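Serine-rich Repeat Adhesion Glycoprotein (Srr1) (Streptococcus agalactiae, PDB 4MBO) binds fibrinogen and probably serves as a surface adhesin of the bacterium. Local coordinates at residues Q246-S250 and P251-D255. Sequence-based numbering, arbitrary orientation.
Sequences QNYDS and PEFED
Phe253 turns its ring back onto the loop that leads up to it and meets Tyr248 there in a T-shaped pair, the tyrosine edge pointing at the phenylalanine face, with centroids 5.0 Å apart and planes at 71°. Along Phe253, CB lies 3.5 Å from the backbone O of Tyr248. With CG anti to the carbonyl carbon (chi1 -70°), the ring reaches back across the turn. CD2 passes Ser250 OG, near the ring plane, and CE2 lies close to Asn247 O; Tyr248 CD1 lies over one face, toward the rim, 3.7 Å from CE1. At the tip, CZ meets Gln246 NE2 edge-on at 3.5 Å, the amide standing at 90° to the ring. That amide is held from elsewhere, NE2 donating to Asn239 O and OE1 bonded to Thr241 OG1, while Gln246 CG packs over a face of the Tyr248 ring.

Two consecutive type I turns produce this fold-back. In the first, Asn247 OD1 accepts from Asp249 N at 3.0 Å, an Asx turn; the second is closed by Phe253 N donating to Ser250 O (3.2 Å), with a weak bond from Glu252 N to Ser250 OG beside it. This surface loop of the adhesin family's C-terminal region leads into strand 254-255, where the backbone of Glu254 hydrogen-bonds that of Lys234 in antiparallel strand 229-235, and both rings rest on Leu233 of that strand and Val285 of strand 283-290.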
loop_
_atom_site.group_PDB
_atom_site.type_symbol
_atom_site.label_atom_id
_atom_site.label_comp_id
_atom_site.label_asym_id
_atom_site.label_seq_id
_atom_site.Cartn_x
_atom_site.Cartn_y
_atom_site.Cartn_z
ATOM N N GLN A 246 7.042 -5.643 0.297
ATOM C CA GLN A 246 7.675 -6.807 -0.311
ATOM C C GLN A 246 8.060 -7.812 0.783
ATOM O O GLN A 246 7.876 -7.568 1.961
ATOM C CB GLN A 246 8.881 -6.362 -1.154
ATOM C CG GLN A 246 9.885 -5.506 -0.376
ATOM C CD GLN A 246 11.033 -4.949 -1.239
ATOM O OE1 GLN A 246 11.192 -3.746 -1.389
ATOM N NE2 GLN A 246 11.811 -5.839 -1.821
ATOM N N ASN A 247 8.557 -8.959 0.352
ATOM C CA ASN A 247 8.913 -10.012 1.279
ATOM C C ASN A 247 10.270 -9.695 1.895
ATOM O O ASN A 247 11.306 -9.885 1.255
ATOM C CB ASN A 247 8.962 -11.348 0.553
ATOM C CG ASN A 247 9.338 -12.476 1.475
ATOM O OD1 ASN A 247 9.312 -12.326 2.687
ATOM N ND2 ASN A 247 9.647 -13.614 0.908
ATOM N N TYR A 248 10.239 -9.178 3.112
ATOM C CA TYR A 248 11.460 -8.797 3.813
ATOM C C TYR A 248 12.152 -9.988 4.473
ATOM O O TYR A 248 13.238 -9.827 5.025
ATOM C CB TYR A 248 11.184 -7.705 4.819
ATOM C CG TYR A 248 10.874 -6.395 4.172
ATOM C CD1 TYR A 248 11.860 -5.697 3.487
ATOM C CD2 TYR A 248 9.609 -5.822 4.265
ATOM C CE1 TYR A 248 11.576 -4.482 2.893
ATOM C CE2 TYR A 248 9.321 -4.627 3.653
ATOM C CZ TYR A 248 10.323 -3.950 3.002
ATOM O OH TYR A 248 10.036 -2.766 2.398
ATOM N N ASP A 249 11.507 -11.150 4.423
ATOM C CA ASP A 249 12.105 -12.380 4.968
ATOM C C ASP A 249 12.874 -13.170 3.908
ATOM O O ASP A 249 13.333 -14.272 4.178
ATOM C CB ASP A 249 11.028 -13.272 5.604
ATOM C CG ASP A 249 10.620 -12.807 6.985
ATOM O OD1 ASP A 249 11.506 -12.371 7.759
ATOM O OD2 ASP A 249 9.414 -12.910 7.320
ATOM N N SER A 250 13.065 -12.595 2.725
ATOM C CA SER A 250 13.745 -13.293 1.662
ATOM C C SER A 250 15.256 -13.261 1.895
ATOM O O SER A 250 15.740 -12.450 2.690
ATOM C CB SER A 250 13.396 -12.677 0.310
ATOM O OG SER A 250 14.209 -11.566 0.003
ATOM N N PRO A 251 16.001 -14.129 1.191
ATOM C CA PRO A 251 17.465 -14.207 1.266
ATOM C C PRO A 251 18.204 -12.922 0.877
ATOM O O PRO A 251 19.373 -12.741 1.229
ATOM C CB PRO A 251 17.811 -15.297 0.244
ATOM C CG PRO A 251 16.581 -16.118 0.114
ATOM C CD PRO A 251 15.446 -15.165 0.294
ATOM N N GLU A 252 17.530 -12.019 0.166
ATOM C CA GLU A 252 18.177 -10.797 -0.273
ATOM C C GLU A 252 18.307 -9.775 0.845
ATOM O O GLU A 252 19.035 -8.802 0.689
ATOM C CB GLU A 252 17.406 -10.186 -1.435
ATOM C CG GLU A 252 17.137 -11.144 -2.596
ATOM C CD GLU A 252 18.384 -11.812 -3.161
ATOM O OE1 GLU A 252 19.514 -11.311 -2.929
ATOM O OE2 GLU A 252 18.227 -12.852 -3.863
ATOM N N PHE A 253 17.602 -9.994 1.956
ATOM C CA PHE A 253 17.639 -9.064 3.101
ATOM C C PHE A 253 18.324 -9.687 4.302
ATOM O O PHE A 253 18.125 -10.867 4.590
ATOM C CB PHE A 253 16.226 -8.643 3.521
ATOM C CG PHE A 253 15.539 -7.750 2.528
ATOM C CD1 PHE A 253 15.689 -6.384 2.599
ATOM C CD2 PHE A 253 14.741 -8.278 1.533
ATOM C CE1 PHE A 253 15.068 -5.546 1.705
ATOM C CE2 PHE A 253 14.099 -7.442 0.624
ATOM C CZ PHE A 253 14.272 -6.085 0.699
ATOM N N GLU A 254 19.191 -8.915 4.948
ATOM C CA GLU A 254 19.862 -9.355 6.155
ATOM C C GLU A 254 19.399 -8.464 7.269
ATOM O O GLU A 254 19.428 -7.242 7.126
ATOM C CB GLU A 254 21.378 -9.169 6.000
ATOM C CG GLU A 254 22.137 -9.646 7.195
ATOM C CD GLU A 254 23.635 -9.451 7.085
ATOM O OE1 GLU A 254 24.142 -8.674 6.209
ATOM O OE2 GLU A 254 24.312 -10.060 7.930
ATOM N N ASP A 255 19.052 -9.051 8.400
ATOM C CA ASP A 255 18.623 -8.252 9.556
ATOM C C ASP A 255 19.848 -7.757 10.347
ATOM O O ASP A 255 20.611 -8.559 10.904
ATOM C CB ASP A 255 17.708 -9.078 10.439
ATOM C CG ASP A 255 17.002 -8.263 11.492
ATOM O OD1 ASP A 255 17.649 -7.435 12.160
ATOM O OD2 ASP A 255 15.781 -8.517 11.663
#